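PDB 4Z48: uncharacterized protein TP-0789 domain-containing protein from Desulfovibrio piger ATCC 29098, which is of unknown function but belongs to the LolA-like family, so it may bind lipid or lipoprotein acyl chains in the manner of outer-membrane lipoprotein-sorting proteins. Local coordinates for residues 28-34 / 45-51; 206-210 / 222-226. Residue numbers count along the deposited sequence, not the author numbering.

Contact 1 (28-34 / 45-51); sequences SYSEAVM and RSFKTYS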
loop_
_atom_site.group_PDB
_atom_site.type_symbol
_atom_site.label_atom_id
_atom_site.label_comp_id
_atom_site.label_asym_id
_atom_site.label_seq_id
_atom_site.Cartn_x
_atom_site.Cartn_y
_atom_site.Cartn_z
ATOM N N SER A 28 -3.193 -13.708 3.733
ATOM C CA SER A 28 -4.258 -13.361 2.800
ATOM C C SER A 28 -3.880 -13.640 1.349
ATOM O O SER A 28 -2.708 -13.659 0.966
ATOM C CB SER A 28 -4.642 -11.886 2.931
ATOM O OG SER A 28 -3.546 -11.040 2.650
ATOM N N TYR A 29 -4.915 -13.795 0.539
ATOM C CA TYR A 29 -4.821 -14.004 -0.886
ATOM C C TYR A 29 -5.795 -13.086 -1.554
ATOM O O TYR A 29 -6.900 -12.927 -1.032
ATOM C CB TYR A 29 -5.140 -15.465 -1.214
ATOM C CG TYR A 29 -5.356 -15.724 -2.683
ATOM C CD1 TYR A 29 -4.274 -15.910 -3.543
ATOM C CD2 TYR A 29 -6.636 -15.714 -3.235
ATOM C CE1 TYR A 29 -4.464 -16.156 -4.903
ATOM C CE2 TYR A 29 -6.837 -15.943 -4.601
ATOM C CZ TYR A 29 -5.744 -16.157 -5.427
ATOM O OH TYR A 29 -5.903 -16.376 -6.768
ATOM N N SER A 30 -5.410 -12.467 -2.684
ATOM C CA SER A 30 -6.360 -11.704 -3.490
ATOM C C SER A 30 -5.956 -11.682 -4.961
ATOM O O SER A 30 -4.841 -12.029 -5.325
ATOM C CB SER A 30 -6.566 -10.286 -2.977
ATOM O OG SER A 30 -5.510 -9.409 -3.307
ATOM N N GLU A 31 -6.919 -11.320 -5.790
ATOM C CA GLU A 31 -6.772 -11.122 -7.221
ATOM C C GLU A 31 -7.109 -9.659 -7.532
ATOM O O GLU A 31 -7.985 -9.055 -6.896
ATOM C CB GLU A 31 -7.688 -12.088 -7.983
ATOM C CG GLU A 31 -7.265 -13.534 -7.834
ATOM C CD GLU A 31 -8.296 -14.529 -8.316
ATOM O OE1 GLU A 31 -9.224 -14.115 -9.043
ATOM O OE2 GLU A 31 -8.200 -15.717 -7.938
ATOM N N ALA A 32 -6.383 -9.066 -8.450
ATOM C CA ALA A 32 -6.644 -7.664 -8.796
ATOM C C ALA A 32 -6.470 -7.411 -10.273
ATOM O O ALA A 32 -5.727 -8.137 -10.945
ATOM C CB ALA A 32 -5.704 -6.730 -8.023
ATOM N N VAL A 33 -7.177 -6.387 -10.769
ATOM C CA VAL A 33 -7.026 -5.834 -12.118
ATOM C C VAL A 33 -6.731 -4.343 -11.916
ATOM O O VAL A 33 -7.445 -3.672 -11.162
ATOM C CB VAL A 33 -8.238 -6.087 -13.057
ATOM C CG1 VAL A 33 -8.095 -5.269 -14.347
ATOM C CG2 VAL A 33 -8.347 -7.566 -13.414
HETATM N N MSE A 34 -5.694 -3.847 -12.581
HETATM C CA MSE A 34 -5.262 -2.459 -12.537
HETATM C C MSE A 34 -5.381 -1.870 -13.933
HETATM O O MSE A 34 -4.992 -2.506 -14.910
HETATM C CB MSE A 34 -3.820 -2.414 -11.989
HETATM C CG MSE A 34 -3.011 -1.205 -12.347
HETATM SE SE MSE A 34 -1.140 -1.603 -11.806
HETATM C CE MSE A 34 -1.279 -1.341 -10.040
ATOM N N ARG A 45 -3.047 -4.385 -16.125
ATOM C CA ARG A 45 -2.315 -5.443 -15.452
ATOM C C ARG A 45 -3.275 -6.270 -14.635
ATOM O O ARG A 45 -4.197 -5.705 -14.055
ATOM C CB ARG A 45 -1.230 -4.886 -14.522
ATOM C CG ARG A 45 0.039 -4.407 -15.210
ATOM C CD ARG A 45 -0.031 -2.937 -15.587
ATOM N NE ARG A 45 1.254 -2.478 -16.102
ATOM C CZ ARG A 45 1.639 -2.579 -17.364
ATOM N NH1 ARG A 45 0.826 -3.111 -18.273
ATOM N NH2 ARG A 45 2.834 -2.140 -17.734
ATOM N N SER A 46 -3.066 -7.583 -14.600
ATOM C CA SER A 46 -3.812 -8.526 -13.757
ATOM C C SER A 46 -2.792 -9.159 -12.859
ATOM O O SER A 46 -1.737 -9.560 -13.362
ATOM C CB SER A 46 -4.525 -9.597 -14.589
ATOM O OG SER A 46 -5.697 -9.113 -15.219
ATOM N N PHE A 47 -3.071 -9.275 -11.565
ATOM C CA PHE A 47 -2.117 -9.901 -10.650
ATOM C C PHE A 47 -2.783 -10.600 -9.458
ATOM O O PHE A 47 -3.937 -10.368 -9.157
ATOM C CB PHE A 47 -1.066 -8.897 -10.139
ATOM C CG PHE A 47 -1.570 -7.652 -9.442
ATOM C CD1 PHE A 47 -1.929 -6.520 -10.172
ATOM C CD2 PHE A 47 -1.649 -7.596 -8.056
ATOM C CE1 PHE A 47 -2.383 -5.364 -9.531
ATOM C CE2 PHE A 47 -2.058 -6.425 -7.408
ATOM C CZ PHE A 47 -2.392 -5.304 -8.148
ATOM N N LYS A 48 -2.045 -11.508 -8.828
ATOM C CA LYS A 48 -2.444 -12.165 -7.586
ATOM C C LYS A 48 -1.458 -11.722 -6.510
ATOM O O LYS A 48 -0.265 -11.554 -6.794
ATOM C CB LYS A 48 -2.483 -13.700 -7.710
ATOM C CG LYS A 48 -3.598 -14.246 -8.599
ATOM C CD LYS A 48 -3.380 -15.716 -8.916
ATOM C CE LYS A 48 -4.562 -16.283 -9.672
ATOM N NZ LYS A 48 -4.587 -15.857 -11.096
ATOM N N THR A 49 -1.954 -11.474 -5.290
ATOM C CA THR A 49 -1.125 -11.085 -4.163
ATOM C C THR A 49 -1.228 -12.139 -3.064
ATOM O O THR A 49 -2.320 -12.459 -2.624
ATOM C CB THR A 49 -1.482 -9.652 -3.627
ATOM O OG1 THR A 49 -1.367 -8.694 -4.687
ATOM C CG2 THR A 49 -0.554 -9.208 -2.494
ATOM N N TYR A 50 -0.086 -12.598 -2.567
ATOM C CA TYR A 50 -0.005 -13.524 -1.419
ATOM C C TYR A 50 0.668 -12.776 -0.271
ATOM O O TYR A 50 1.650 -12.087 -0.517
ATOM C CB TYR A 50 0.814 -14.780 -1.794
ATOM C CG TYR A 50 0.302 -15.518 -3.006
ATOM C CD1 TYR A 50 0.691 -15.143 -4.293
ATOM C CD2 TYR A 50 -0.550 -16.610 -2.873
ATOM C CE1 TYR A 50 0.201 -15.803 -5.415
ATOM C CE2 TYR A 50 -0.996 -17.319 -3.989
ATOM C CZ TYR A 50 -0.617 -16.913 -5.259
ATOM O OH TYR A 50 -1.072 -17.598 -6.365
ATOM N N SER A 51 0.128 -12.843 0.963
ATOM C CA SER A 51 0.770 -12.147 2.088
ATOM C C SER A 51 0.721 -13.012 3.307
ATOM O O SER A 51 -0.211 -13.800 3.439
ATOM C CB SER A 51 0.107 -10.800 2.384
ATOM O OG SER A 51 -0.206 -10.095 1.196
HETATM O O HOH W 1 -3.000 -11.035 -0.310
HETATM O O HOH W 2 -3.849 -18.919 -6.951
HETATM O O HOH W 3 -3.928 -8.985 -5.792
#
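Two neighbouring strands of a beta hairpin, 27-38 and 41-54, pair here near the middle of the antiparallel sheet, flanked by strand 219-230 beyond 28-34 and strand 60-69 beyond 45-51. The pairing is regular: Ser-28, Ser-30, Ala-32 and Met-34 form hydrogen-bonded pairs with Ser-51, Thr-49, Phe-47 and Arg-45, each with two N-H...O bonds. The shortest, Met-34 N to Arg-45 O, is 2.8 Å. The longest, Ser-30 N to Thr-49 O, is 3.1 Å. Such a curved sheet frames the LolA-like fold and illustrates a principle: successive residues of a strand face opposite ways, so one pairing can build two chemically different faces. On one, Ala-32 CB sits over the Phe-47 ring, 3.8 Å from its centroid, in a CH-pi contact. CB of selenomethionine Met-34 lies at the ring edge, 4.1 Å from Phe-47 CE1. Farther along, one water joins Ser-28 OG to backbone Thr-49 O and another joins Ser-30 OG to Thr-49 OG1. On the other face, Tyr-29 CD1 approaches Tyr-50 CE2 to 3.6 Å, and one water joins their hydroxyls. Tyr-29 OH donates to Glu-31 OE2 (2.7 Å). Glu-31 CG meets Lys-48 CG at 3.8 Å. Tyr-50 stacks on Tyr-238.

Contact 2 (206-210 / 222-226); sequences TVTQM and VIDWS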
loop_
_atom_site.group_PDB
_atom_site.type_symbol
_atom_site.label_atom_id
_atom_site.label_comp_id
_atom_site.label_asym_id
_atom_site.label_seq_id
_atom_site.Cartn_x
_atom_site.Cartn_y
_atom_site.Cartn_z
ATOM N N THR A 206 -11.975 -4.312 4.638
ATOM C CA THR A 206 -10.856 -4.260 3.696
ATOM C C THR A 206 -11.164 -3.321 2.535
ATOM O O THR A 206 -12.284 -3.340 2.014
ATOM C CB THR A 206 -10.615 -5.702 3.160
ATOM O OG1 THR A 206 -10.505 -6.614 4.248
ATOM C CG2 THR A 206 -9.350 -5.822 2.261
ATOM N N VAL A 207 -10.163 -2.543 2.098
ATOM C CA VAL A 207 -10.280 -1.696 0.896
ATOM C C VAL A 207 -10.202 -2.654 -0.268
ATOM O O VAL A 207 -9.278 -3.476 -0.298
ATOM C CB VAL A 207 -9.196 -0.563 0.829
ATOM C CG1 VAL A 207 -9.135 0.060 -0.566
ATOM C CG2 VAL A 207 -9.463 0.526 1.896
ATOM N N THR A 208 -11.158 -2.583 -1.226
ATOM C CA THR A 208 -11.148 -3.507 -2.359
ATOM C C THR A 208 -11.232 -2.772 -3.672
ATOM O O THR A 208 -11.331 -3.400 -4.718
ATOM C CB THR A 208 -12.291 -4.562 -2.257
ATOM O OG1 THR A 208 -13.560 -3.927 -2.337
ATOM C CG2 THR A 208 -12.194 -5.442 -1.030
ATOM N N GLN A 209 -11.155 -1.440 -3.636
ATOM C CA GLN A 209 -11.105 -0.664 -4.859
ATOM C C GLN A 209 -10.404 0.653 -4.538
ATOM O O GLN A 209 -10.611 1.227 -3.472
ATOM C CB GLN A 209 -12.486 -0.464 -5.478
ATOM C CG GLN A 209 -12.428 0.206 -6.854
ATOM C CD GLN A 209 -13.803 0.625 -7.302
ATOM O OE1 GLN A 209 -14.353 1.635 -6.837
ATOM N NE2 GLN A 209 -14.370 -0.103 -8.254
HETATM N N MSE A 210 -9.535 1.080 -5.442
HETATM C CA MSE A 210 -8.768 2.303 -5.275
HETATM C C MSE A 210 -8.599 3.067 -6.567
HETATM O O MSE A 210 -8.397 2.466 -7.623
HETATM C CB MSE A 210 -7.380 1.940 -4.776
HETATM C CG MSE A 210 -7.236 1.787 -3.291
HETATM SE SE MSE A 210 -5.317 1.813 -3.070
HETATM C CE MSE A 210 -5.111 3.708 -2.853
ATOM N N VAL A 222 -6.746 2.854 -11.642
ATOM C CA VAL A 222 -7.886 2.301 -10.896
ATOM C C VAL A 222 -7.584 0.820 -10.627
ATOM O O VAL A 222 -7.304 0.090 -11.557
ATOM C CB VAL A 222 -9.239 2.521 -11.615
ATOM C CG1 VAL A 222 -10.398 1.903 -10.824
ATOM C CG2 VAL A 222 -9.495 4.008 -11.861
ATOM N N ILE A 223 -7.638 0.386 -9.358
ATOM C CA ILE A 223 -7.378 -1.019 -9.039
ATOM C C ILE A 223 -8.620 -1.637 -8.405
ATOM O O ILE A 223 -9.133 -1.111 -7.403
ATOM C CB ILE A 223 -6.144 -1.205 -8.089
ATOM C CG1 ILE A 223 -4.907 -0.382 -8.545
ATOM C CG2 ILE A 223 -5.803 -2.714 -7.988
ATOM C CD1 ILE A 223 -3.880 -0.238 -7.422
ATOM N N ASP A 224 -9.023 -2.801 -8.939
ATOM C CA ASP A 224 -10.159 -3.571 -8.466
ATOM C C ASP A 224 -9.695 -4.877 -7.930
ATOM O O ASP A 224 -9.142 -5.680 -8.689
ATOM C CB ASP A 224 -11.178 -3.811 -9.578
ATOM C CG ASP A 224 -12.012 -2.627 -9.976
ATOM O OD1 ASP A 224 -12.957 -2.314 -9.242
ATOM O OD2 ASP A 224 -11.860 -2.161 -11.143
ATOM N N TRP A 225 -9.933 -5.114 -6.630
ATOM C CA TRP A 225 -9.604 -6.383 -6.007
ATOM C C TRP A 225 -10.844 -7.257 -5.909
ATOM O O TRP A 225 -11.962 -6.780 -5.588
ATOM C CB TRP A 225 -9.002 -6.230 -4.609
ATOM C CG TRP A 225 -7.587 -5.732 -4.560
ATOM C CD1 TRP A 225 -6.444 -6.481 -4.559
ATOM C CD2 TRP A 225 -7.175 -4.366 -4.541
ATOM N NE1 TRP A 225 -5.342 -5.662 -4.473
ATOM C CE2 TRP A 225 -5.758 -4.355 -4.496
ATOM C CE3 TRP A 225 -7.862 -3.140 -4.553
ATOM C CZ2 TRP A 225 -5.018 -3.163 -4.458
ATOM C CZ3 TRP A 225 -7.122 -1.954 -4.478
ATOM C CH2 TRP A 225 -5.724 -1.975 -4.420
ATOM N N SER A 226 -10.633 -8.559 -6.089
ATOM C CA SER A 226 -11.704 -9.534 -5.946
ATOM C C SER A 226 -11.128 -10.878 -5.526
ATOM O O SER A 226 -9.908 -11.032 -5.463
ATOM C CB SER A 226 -12.564 -9.622 -7.207
ATOM O OG SER A 226 -11.855 -9.989 -8.371
#
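An irregular backbone at Thr-208 sets this strand pair apart: its psi of 7° departs from the extended form, and regular beta bridges begin only at Gln-209. The two segments belong to the antiparallel hairpin of strands 204-214 and 219-230 in the curved LolA-like sheet, yet the N-to-C directions of the short segments differ by 137°, well away from a straight antiparallel course. Met-210 and Ile-223 make the complete hydrogen-bonded pair, with Met-210 N to Ile-223 O at 3.0 Å and Ile-223 N to Met-210 O at 2.8 Å. Beyond the bend, Trp-225 N still reaches Thr-208 O at 2.9 Å, while Thr-206 is out of reach; its backbone instead hydrogen-bonds to Glu-199 of strand 189-201. The CA-to-CB bond of Trp-225 points toward the partner strand. The indole edge lies beside that backbone, Trp-225 CE3 being 3.8 Å from Gln-209 N. The selenium of selenomethionine Met-210 is 5.3 Å from the centroid of the six-membered ring of Trp-225, at its edge, a Met-aromatic contact. On the other face of the sheet from Met-210, Gln-209 OE1 is held by Ser-196, and Gln-209 NE2 donates to Asp-224 OD1 at 2.8 Å.

In the fold
Each contact pairs the strands of a hairpin in the same sheet, and they share a seam where strand 27-38 lies against strand 219-230: Glu-31 O is 2.8 Å from Ser-226 N, and Val-33 O is 2.9 Å from Asp-224 N, both probable hydrogen bonds. Their centres are about 10 Å apart, and each is partly buried. Contact 1 is the straighter and larger, burying 710 Å² against 365 Å², and waters bridge its polar groups on both faces; contact 2 bends and joins Gln-209 to Asp-224 by a direct amide-carboxylate hydrogen bond. Trp-225 CD1 packs on Ala-32 CB at 3.6 Å and on Ser-30 OG at 3.3 Å, so Ala-32, which also lies over the Phe-47 ring, is shared by both contacts.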